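Local coordinates for protein trichosurin (Trichosurus vulpecula, PDB 2RA6) that probably carries small hydrophobic molecules in possum milk whey as a secreted lipocalin, and holds 4-ethylphenol inside its beta barrel here, at residues T30-S35 with A126-R131; E44-N49 with N92-N97; N60-F65 with Y77-K82. The protein carries 1 engineered substitution. All coordinates share one frame; numbering follows the deposited sequence.

Contact 1: T30-S35 with A126-R131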
loop_
_atom_site.group_PDB
_atom_site.type_symbol
_atom_site.label_atom_id
_atom_site.label_comp_id
_atom_site.label_asym_id
_atom_site.label_seq_id
_atom_site.Cartn_x
_atom_site.Cartn_y
_atom_site.Cartn_z
ATOM N N THR B 30 13.567 -5.453 -15.717
ATOM C CA THR B 30 12.157 -5.129 -15.540
ATOM C C THR B 30 11.432 -5.890 -16.648
ATOM O O THR B 30 11.765 -5.755 -17.823
ATOM C CB THR B 30 11.908 -3.623 -15.681
ATOM O OG1 THR B 30 12.523 -2.935 -14.584
ATOM C CG2 THR B 30 10.409 -3.325 -15.686
ATOM N N VAL B 31 10.441 -6.691 -16.267
ATOM C CA VAL B 31 9.698 -7.500 -17.224
ATOM C C VAL B 31 8.271 -6.992 -17.429
ATOM O O VAL B 31 7.785 -6.945 -18.557
ATOM C CB VAL B 31 9.679 -8.967 -16.761
ATOM C CG1 VAL B 31 8.920 -9.828 -17.760
ATOM C CG2 VAL B 31 11.121 -9.468 -16.618
ATOM N N VAL B 32 7.613 -6.605 -16.341
ATOM C CA VAL B 32 6.253 -6.080 -16.428
ATOM C C VAL B 32 6.079 -4.896 -15.487
ATOM O O VAL B 32 6.605 -4.888 -14.377
ATOM C CB VAL B 32 5.192 -7.151 -16.066
ATOM C CG1 VAL B 32 3.784 -6.620 -16.389
ATOM C CG2 VAL B 32 5.448 -8.434 -16.852
ATOM N N LEU B 33 5.364 -3.881 -15.960
ATOM C CA LEU B 33 5.061 -2.693 -15.177
ATOM C C LEU B 33 3.541 -2.586 -15.205
ATOM O O LEU B 33 2.906 -2.933 -16.204
ATOM C CB LEU B 33 5.665 -1.445 -15.828
ATOM C CG LEU B 33 7.188 -1.285 -15.831
ATOM C CD1 LEU B 33 7.577 -0.062 -16.657
ATOM C CD2 LEU B 33 7.695 -1.151 -14.406
ATOM N N ALA B 34 2.957 -2.125 -14.111
ATOM C CA ALA B 34 1.509 -1.964 -14.045
ATOM C C ALA B 34 1.247 -0.810 -13.109
ATOM O O ALA B 34 1.981 -0.600 -12.145
ATOM C CB ALA B 34 0.851 -3.237 -13.529
ATOM N N SER B 35 0.218 -0.029 -13.404
ATOM C CA SER B 35 -0.077 1.111 -12.556
ATOM C C SER B 35 -1.518 1.538 -12.633
ATOM O O SER B 35 -2.201 1.292 -13.626
ATOM C CB SER B 35 0.802 2.301 -12.943
ATOM O OG SER B 35 0.542 3.428 -12.112
ATOM N N ALA B 126 3.184 -1.306 -9.793
ATOM C CA ALA B 126 3.672 -2.644 -9.512
ATOM C C ALA B 126 4.762 -2.984 -10.515
ATOM O O ALA B 126 4.629 -2.726 -11.710
ATOM C CB ALA B 126 2.527 -3.645 -9.608
ATOM N N ASN B 127 5.846 -3.561 -10.014
ATOM C CA ASN B 127 6.978 -3.922 -10.851
ATOM C C ASN B 127 7.271 -5.410 -10.733
ATOM O O ASN B 127 7.307 -5.939 -9.629
ATOM C CB ASN B 127 8.232 -3.161 -10.395
ATOM C CG ASN B 127 8.111 -1.655 -10.553
ATOM O OD1 ASN B 127 8.760 -1.062 -11.413
ATOM N ND2 ASN B 127 7.286 -1.031 -9.719
ATOM N N LEU B 128 7.464 -6.078 -11.865
ATOM C CA LEU B 128 7.821 -7.493 -11.859
ATOM C C LEU B 128 9.211 -7.595 -12.485
ATOM O O LEU B 128 9.408 -7.245 -13.656
ATOM C CB LEU B 128 6.825 -8.323 -12.670
ATOM C CG LEU B 128 7.104 -9.834 -12.689
ATOM C CD1 LEU B 128 6.945 -10.435 -11.306
ATOM C CD2 LEU B 128 6.145 -10.512 -13.679
ATOM N N PHE B 129 10.175 -8.059 -11.688
ATOM C CA PHE B 129 11.555 -8.203 -12.150
ATOM C C PHE B 129 11.940 -9.659 -12.339
ATOM O O PHE B 129 11.512 -10.528 -11.574
ATOM C CB PHE B 129 12.554 -7.633 -11.141
ATOM C CG PHE B 129 12.387 -6.174 -10.843
ATOM C CD1 PHE B 129 11.739 -5.317 -11.726
ATOM C CD2 PHE B 129 12.955 -5.649 -9.693
ATOM C CE1 PHE B 129 11.665 -3.952 -11.460
ATOM C CE2 PHE B 129 12.891 -4.295 -9.417
ATOM C CZ PHE B 129 12.243 -3.441 -10.305
ATOM N N GLY B 130 12.771 -9.903 -13.345
ATOM C CA GLY B 130 13.253 -11.246 -13.617
ATOM C C GLY B 130 14.769 -11.257 -13.672
ATOM O O GLY B 130 15.402 -10.204 -13.811
ATOM N N ARG B 131 15.358 -12.446 -13.541
ATOM C CA ARG B 131 16.814 -12.589 -13.608
ATOM C C ARG B 131 17.300 -12.350 -15.029
ATOM O O ARG B 131 18.467 -12.003 -15.251
ATOM C CB ARG B 131 17.248 -13.992 -13.166
ATOM C CG ARG B 131 17.172 -14.224 -11.674
ATOM C CD ARG B 131 17.961 -13.171 -10.926
ATOM N NE ARG B 131 18.109 -13.505 -9.517
ATOM C CZ ARG B 131 18.715 -12.728 -8.626
ATOM N NH1 ARG B 131 19.232 -11.564 -9.000
ATOM N NH2 ARG B 131 18.812 -13.121 -7.360
HETATM O O HOH W 1 11.335 -1.108 -12.956
#
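Val-31 and Val-32 both donate their backbone N-H to the carbonyl of Leu-128, forming a classic beta bulge. Val-31 N lies 2.9 Å from Leu-128 O, nearly along the C=O axis, whereas Val-32 N, at 3.3 Å from Leu-128 O, uses a lone pair in the carbonyl plane. Regular antiparallel bonding follows: Leu-128 N returns a bond to Val-32 O, and Ala-34 and Ala-126 exchange a pair. Apolar contacts occupy the face carrying Val-32, Ala-34, Ala-126 and Leu-128. With CG anti to its backbone N (chi1 -179°), Leu-128 runs beside Val-32, and its CD2 meets Val-32 CG2 at 3.9 Å; Phe-143 of helix 137-148 covers Val-32 and Ala-126. The face of Thr-30, Leu-33, Asn-127 and Phe-129 mixes a water bridge with plain packing. Thr-30 OG1, also bonded to Ile-51 N, donates to a water 2.7 Å away, which donates to Asn-127 OD1. Leu-33 CD2 packs 3.2 Å from Asn-127 OD1, and Thr-30 OG1 packs 3.4 Å from Phe-129 CE1. Phe-129 touches the bound 4-ethylphenol. Strands 29-35 and 121-130, the first and eighth of the up-and-down lipocalin barrel, are thus zipped together, closing it between helix 137-148 and the ligand pocket.

Contact 2: E44-N49 with N92-N97. With IPA (isopropyl alcohol), chain R.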
loop_
_atom_site.group_PDB
_atom_site.type_symbol
_atom_site.label_atom_id
_atom_site.label_comp_id
_atom_site.label_asym_id
_atom_site.label_seq_id
_atom_site.Cartn_x
_atom_site.Cartn_y
_atom_site.Cartn_z
ATOM N N GLU B 44 8.139 8.649 -21.129
ATOM C CA GLU B 44 8.328 9.895 -20.395
ATOM C C GLU B 44 7.692 9.871 -19.007
ATOM O O GLU B 44 7.692 10.879 -18.300
ATOM C CB GLU B 44 7.785 11.079 -21.206
ATOM C CG GLU B 44 8.469 11.267 -22.553
ATOM C CD GLU B 44 8.082 12.569 -23.235
ATOM O OE1 GLU B 44 8.545 12.806 -24.371
ATOM O OE2 GLU B 44 7.316 13.356 -22.637
ATOM N N GLY B 45 7.161 8.715 -18.618
ATOM C CA GLY B 45 6.535 8.580 -17.313
ATOM C C GLY B 45 7.570 8.467 -16.210
ATOM O O GLY B 45 8.610 7.834 -16.405
ATOM N N PRO B 46 7.315 9.060 -15.032
ATOM C CA PRO B 46 8.268 9.003 -13.922
ATOM C C PRO B 46 8.612 7.604 -13.421
ATOM O O PRO B 46 9.666 7.405 -12.814
ATOM C CB PRO B 46 7.600 9.864 -12.849
ATOM C CG PRO B 46 6.147 9.689 -13.128
ATOM C CD PRO B 46 6.086 9.766 -14.630
ATOM N N PHE B 47 7.739 6.634 -13.668
ATOM C CA PHE B 47 8.012 5.276 -13.206
ATOM C C PHE B 47 8.395 4.303 -14.310
ATOM O O PHE B 47 8.430 3.090 -14.091
ATOM C CB PHE B 47 6.832 4.726 -12.405
ATOM C CG PHE B 47 6.761 5.257 -11.004
ATOM C CD1 PHE B 47 6.069 6.431 -10.723
ATOM C CD2 PHE B 47 7.407 4.595 -9.963
ATOM C CE1 PHE B 47 6.018 6.938 -9.424
ATOM C CE2 PHE B 47 7.364 5.091 -8.661
ATOM C CZ PHE B 47 6.667 6.265 -8.390
ATOM N N ARG B 48 8.682 4.829 -15.495
ATOM C CA ARG B 48 9.107 3.966 -16.583
ATOM C C ARG B 48 10.623 3.895 -16.484
ATOM O O ARG B 48 11.352 4.529 -17.252
ATOM C CB ARG B 48 8.689 4.514 -17.952
ATOM C CG ARG B 48 8.899 3.498 -19.073
ATOM C CD ARG B 48 8.430 4.017 -20.423
ATOM N NE ARG B 48 8.689 3.053 -21.490
ATOM C CZ ARG B 48 7.924 2.000 -21.761
ATOM N NH1 ARG B 48 6.829 1.762 -21.049
ATOM N NH2 ARG B 48 8.257 1.173 -22.745
ATOM N N ASN B 49 11.081 3.128 -15.503
ATOM C CA ASN B 49 12.504 2.944 -15.266
ATOM C C ASN B 49 12.777 1.456 -15.356
ATOM O O ASN B 49 11.951 0.636 -14.955
ATOM C CB ASN B 49 12.889 3.482 -13.888
ATOM C CG ASN B 49 12.472 4.926 -13.695
ATOM O OD1 ASN B 49 12.811 5.794 -14.503
ATOM N ND2 ASN B 49 11.732 5.190 -12.624
ATOM N N ASN B 92 12.196 8.042 -1.481
ATOM C CA ASN B 92 11.908 9.420 -1.851
ATOM C C ASN B 92 12.123 9.528 -3.356
ATOM O O ASN B 92 13.261 9.525 -3.832
ATOM C CB ASN B 92 12.845 10.386 -1.113
ATOM C CG ASN B 92 12.692 11.827 -1.581
ATOM O OD1 ASN B 92 11.578 12.321 -1.759
ATOM N ND2 ASN B 92 13.815 12.512 -1.767
ATOM N N TYR B 93 11.023 9.590 -4.100
ATOM C CA TYR B 93 11.054 9.693 -5.555
ATOM C C TYR B 93 9.662 10.067 -6.043
ATOM O O TYR B 93 8.685 9.407 -5.690
ATOM C CB TYR B 93 11.466 8.359 -6.177
ATOM C CG TYR B 93 11.557 8.416 -7.683
ATOM C CD1 TYR B 93 12.618 9.070 -8.313
ATOM C CD2 TYR B 93 10.563 7.850 -8.483
ATOM C CE1 TYR B 93 12.688 9.161 -9.703
ATOM C CE2 TYR B 93 10.623 7.936 -9.871
ATOM C CZ TYR B 93 11.688 8.592 -10.472
ATOM O OH TYR B 93 11.753 8.681 -11.839
ATOM N N TYR B 94 9.578 11.121 -6.850
ATOM C CA TYR B 94 8.292 11.599 -7.362
ATOM C C TYR B 94 7.335 11.687 -6.174
ATOM O O TYR B 94 6.179 11.255 -6.242
ATOM C CB TYR B 94 7.737 10.627 -8.402
ATOM C CG TYR B 94 6.652 11.226 -9.271
ATOM C CD1 TYR B 94 6.946 12.247 -10.173
ATOM C CD2 TYR B 94 5.338 10.758 -9.208
ATOM C CE1 TYR B 94 5.963 12.786 -10.997
ATOM C CE2 TYR B 94 4.344 11.291 -10.028
ATOM C CZ TYR B 94 4.669 12.304 -10.921
ATOM O OH TYR B 94 3.704 12.819 -11.755
ATOM N N GLY B 95 7.837 12.269 -5.090
ATOM C CA GLY B 95 7.067 12.384 -3.869
ATOM C C GLY B 95 7.620 11.356 -2.900
ATOM O O GLY B 95 8.836 11.154 -2.836
ATOM N N THR B 96 6.749 10.708 -2.139
ATOM C CA THR B 96 7.193 9.684 -1.203
ATOM C C THR B 96 6.554 8.358 -1.597
ATOM O O THR B 96 5.502 8.338 -2.235
ATOM C CB THR B 96 6.810 10.027 0.260
ATOM O OG1 THR B 96 5.386 10.078 0.393
ATOM C CG2 THR B 96 7.403 11.372 0.664
ATOM N N ASN B 97 7.191 7.251 -1.224
ATOM C CA ASN B 97 6.672 5.932 -1.578
ATOM C C ASN B 97 6.818 4.906 -0.473
ATOM O O ASN B 97 7.838 4.861 0.218
ATOM C CB ASN B 97 7.428 5.357 -2.780
ATOM C CG ASN B 97 7.430 6.276 -3.973
ATOM O OD1 ASN B 97 6.549 6.207 -4.831
ATOM N ND2 ASN B 97 8.435 7.141 -4.044
HETATM C C1 IPA R . 11.472 4.415 -9.361
HETATM C C2 IPA R . 10.784 3.199 -9.869
HETATM C C3 IPA R . 11.598 2.317 -8.982
HETATM O O2 IPA R . 10.964 2.955 -11.279
#
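Pro-46 sets its CB and CG over one face of the Tyr-94 ring while its carbonyl oxygen meets the hydroxyl of Tyr-93. Pro-46 CG stands 3.7 Å from the centroid of the Tyr-94 ring, almost on the ring normal, in a CH-pi contact. Tyr-93, its CG anti to the backbone N (chi1 -178°), sends its ring out edge-on to Pro-46: Tyr-93 OH donates to Pro-46 O at 2.6 Å, on a lone pair in the carbonyl plane. Asn-49 ND2 gives the same oxygen a second bond, tilted from that plane, and also donates at 2.7 Å to O2 of an isopropyl alcohol, probably from the crystallisation liquor. Pro-46 and Phe-47 are the central residues of a type I beta turn in the loop between strands 29-35 and 49-57; facing it is the turn joining strands 88-92 and 96-102 of the lipocalin barrel. Phe-47 receives the edge of Tyr-93 on its face in a T-shaped stack, planes at 88° and centroids 5.7 Å apart. An alanine in place of Tyr-93 would take away the hydroxyl and the ring, probably leaving Pro-46 O less firmly held and a gap beside the Phe-47 face. Phe-47 CZ reaches Asn-97 OD1, tip to tip, at 3.6 Å. The Asn-97 amide is held at both ends: OD1 accepts from Asn-116 ND2, and ND2 bonds Tyr-93 O at 2.8 Å and also Leu-91 O.

Contact 3: N60-F65 with Y77-K82. With ETY (4-ethylphenol), chain P.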
loop_
_atom_site.group_PDB
_atom_site.type_symbol
_atom_site.label_atom_id
_atom_site.label_comp_id
_atom_site.label_asym_id
_atom_site.label_seq_id
_atom_site.Cartn_x
_atom_site.Cartn_y
_atom_site.Cartn_z
ATOM N N ASN B 60 19.321 -1.688 3.485
ATOM C CA ASN B 60 18.682 -0.816 2.503
ATOM C C ASN B 60 18.896 -1.363 1.094
ATOM O O ASN B 60 19.845 -2.105 0.847
ATOM C CB ASN B 60 19.249 0.605 2.588
ATOM C CG ASN B 60 19.169 1.187 3.988
ATOM O OD1 ASN B 60 18.133 1.113 4.647
ATOM N ND2 ASN B 60 20.265 1.781 4.443
ATOM N N LEU B 61 18.012 -1.000 0.170
ATOM C CA LEU B 61 18.133 -1.470 -1.204
ATOM C C LEU B 61 18.638 -0.370 -2.125
ATOM O O LEU B 61 17.947 0.622 -2.355
ATOM C CB LEU B 61 16.778 -1.969 -1.712
ATOM C CG LEU B 61 16.087 -3.049 -0.876
ATOM C CD1 LEU B 61 14.805 -3.482 -1.569
ATOM C CD2 LEU B 61 17.023 -4.243 -0.699
ATOM N N ASN B 62 19.847 -0.540 -2.649
ATOM C CA ASN B 62 20.406 0.443 -3.563
ATOM C C ASN B 62 20.127 -0.032 -4.983
ATOM O O ASN B 62 20.713 -1.010 -5.451
ATOM C CB ASN B 62 21.913 0.594 -3.346
ATOM C CG ASN B 62 22.250 1.151 -1.975
ATOM O OD1 ASN B 62 21.594 2.075 -1.490
ATOM N ND2 ASN B 62 23.283 0.602 -1.349
ATOM N N GLY B 63 19.220 0.659 -5.662
ATOM C CA GLY B 63 18.875 0.271 -7.010
ATOM C C GLY B 63 19.483 1.140 -8.089
ATOM O O GLY B 63 19.614 2.356 -7.938
ATOM N N PHE B 64 19.881 0.495 -9.177
ATOM C CA PHE B 64 20.442 1.179 -10.325
ATOM C C PHE B 64 19.493 0.876 -11.480
ATOM O O PHE B 64 19.299 -0.284 -11.844
ATOM C CB PHE B 64 21.864 0.667 -10.615
ATOM C CG PHE B 64 22.380 1.025 -11.981
ATOM C CD1 PHE B 64 22.256 2.320 -12.482
ATOM C CD2 PHE B 64 22.995 0.059 -12.772
ATOM C CE1 PHE B 64 22.730 2.642 -13.753
ATOM C CE2 PHE B 64 23.474 0.369 -14.043
ATOM C CZ PHE B 64 23.342 1.664 -14.538
ATOM N N PHE B 65 18.887 1.932 -12.016
ATOM C CA PHE B 65 17.934 1.844 -13.120
ATOM C C PHE B 65 18.406 2.678 -14.306
ATOM O O PHE B 65 19.323 3.495 -14.188
ATOM C CB PHE B 65 16.562 2.428 -12.724
ATOM C CG PHE B 65 15.933 1.819 -11.499
ATOM C CD1 PHE B 65 16.368 2.164 -10.220
ATOM C CD2 PHE B 65 14.851 0.949 -11.625
ATOM C CE1 PHE B 65 15.728 1.653 -9.088
ATOM C CE2 PHE B 65 14.212 0.437 -10.503
ATOM C CZ PHE B 65 14.650 0.791 -9.231
ATOM N N TYR B 77 19.955 6.324 -9.922
ATOM C CA TYR B 77 20.310 5.614 -8.699
ATOM C C TYR B 77 19.370 6.015 -7.580
ATOM O O TYR B 77 19.200 7.197 -7.294
ATOM C CB TYR B 77 21.753 5.929 -8.294
ATOM C CG TYR B 77 22.783 5.446 -9.289
ATOM C CD1 TYR B 77 23.154 6.234 -10.379
ATOM C CD2 TYR B 77 23.364 4.188 -9.157
ATOM C CE1 TYR B 77 24.087 5.781 -11.316
ATOM C CE2 TYR B 77 24.293 3.723 -10.082
ATOM C CZ TYR B 77 24.647 4.520 -11.155
ATOM O OH TYR B 77 25.564 4.059 -12.072
ATOM N N LEU B 78 18.756 5.026 -6.947
ATOM C CA LEU B 78 17.833 5.301 -5.858
ATOM C C LEU B 78 18.089 4.351 -4.711
ATOM O O LEU B 78 18.621 3.261 -4.905
ATOM C CB LEU B 78 16.394 5.132 -6.335
ATOM C CG LEU B 78 15.931 6.110 -7.415
ATOM C CD1 LEU B 78 14.642 5.608 -8.028
ATOM C CD2 LEU B 78 15.756 7.500 -6.812
ATOM N N THR B 79 17.717 4.770 -3.511
ATOM C CA THR B 79 17.885 3.928 -2.345
ATOM C C THR B 79 16.559 3.827 -1.606
ATOM O O THR B 79 15.937 4.843 -1.279
ATOM C CB THR B 79 18.949 4.488 -1.377
ATOM O OG1 THR B 79 20.237 4.453 -2.008
ATOM C CG2 THR B 79 18.993 3.656 -0.102
ATOM N N ALA B 80 16.120 2.594 -1.380
ATOM C CA ALA B 80 14.891 2.324 -0.641
ATOM C C ALA B 80 15.367 1.925 0.745
ATOM O O ALA B 80 16.034 0.901 0.912
ATOM C CB ALA B 80 14.116 1.185 -1.287
ATOM N N PHE B 81 15.041 2.740 1.738
ATOM C CA PHE B 81 15.479 2.470 3.104
ATOM C C PHE B 81 14.564 1.515 3.855
ATOM O O PHE B 81 13.343 1.564 3.714
ATOM C CB PHE B 81 15.614 3.784 3.875
ATOM C CG PHE B 81 16.623 4.723 3.281
ATOM C CD1 PHE B 81 16.287 5.552 2.215
ATOM C CD2 PHE B 81 17.922 4.757 3.772
ATOM C CE1 PHE B 81 17.232 6.403 1.645
ATOM C CE2 PHE B 81 18.874 5.601 3.212
ATOM C CZ PHE B 81 18.529 6.428 2.145
ATOM N N LYS B 82 15.162 0.640 4.656
ATOM C CA LYS B 82 14.387 -0.325 5.422
ATOM C C LYS B 82 13.559 0.366 6.499
ATOM O O LYS B 82 13.878 1.474 6.935
ATOM C CB LYS B 82 15.317 -1.352 6.075
ATOM C CG LYS B 82 16.256 -0.757 7.109
ATOM C CD LYS B 82 17.093 -1.834 7.779
ATOM C CE LYS B 82 17.940 -1.254 8.900
ATOM N NZ LYS B 82 18.888 -0.218 8.410
HETATM C C8 ETY P . 12.125 -1.432 -7.562
HETATM C C7 ETY P . 12.402 -1.485 -6.057
HETATM C CG ETY P . 13.555 -0.623 -5.621
HETATM C C3 ETY P . 13.402 0.781 -5.471
HETATM C C2 ETY P . 14.483 1.591 -5.061
HETATM C C5 ETY P . 14.832 -1.198 -5.348
HETATM C C6 ETY P . 15.920 -0.395 -4.938
HETATM C C1 ETY P . 15.736 1.000 -4.797
HETATM O O1 ETY P . 16.783 1.784 -4.396
#
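Leu-61 and Ala-80, then Gly-63 and Leu-78, form hydrogen-bonded pairs between strands antiparallel at 165°, with Leu-61 N 2.8 Å from Ala-80 O. On the outward face, Asn-62 and Thr-79 lie side by side, and Thr-79 OG1 donates to Asn-62 OD1 at 2.8 Å; Asn-62 ND2 is hydrogen-bonded to Glu-57 OE2. Beyond them, the rings of Phe-64 and Tyr-77 are nearly parallel (15°) but displaced, with little of one ring over the other. With CG anti to the backbone N (chi1 164°), Phe-64 extends alongside Tyr-77 and sets CD1 over the rim of its face, 3.4 Å from Tyr-77 CE2. At the far end the Asn-60 amide bends across to the opposite strand, where Lys-82 N donates to Asn-60 OD1 at 3.0 Å, in the plane of the amide carbonyl. The inward face lines the pocket. Leu-61 CB packs 3.7 Å from C6 of 4-ethylphenol, Ala-80 CB lies 3.8 Å from its C2, and the ethyl end meets the edge of Phe-65. Gly-63, lacking a side chain, leaves the ligand ring room at C6. The phenol oxygen, whose exact place is less sure, comes close to the backbone of Leu-61, Gly-63 and Leu-78. Together these strands form a beta hairpin in the wall of the lipocalin barrel, with its inner face given to the ligand site.

Taken together, the three contacts show how one barrel wall changes chemistry with position. Contact 1 is fully buried, whereas contacts 2 and 3 are only partly so, and contact 3 carries exposed aromatic and lysine side chains. Contacts 1 and 3 are both antiparallel strand pairings of the same sheet, one between strands far apart in sequence and the other within a hairpin; contact 2 joins a loop to a turn mainly through ring packing, with one side-chain-to-backbone hydrogen bond. Both strand contacts supply pocket residues. Contact 2 touches each of them: Asn-49 O packs against Thr-30 OG1 at 3.6 Å, and Tyr-93 CD1 meets Leu-78 CD2 at 3.8 Å.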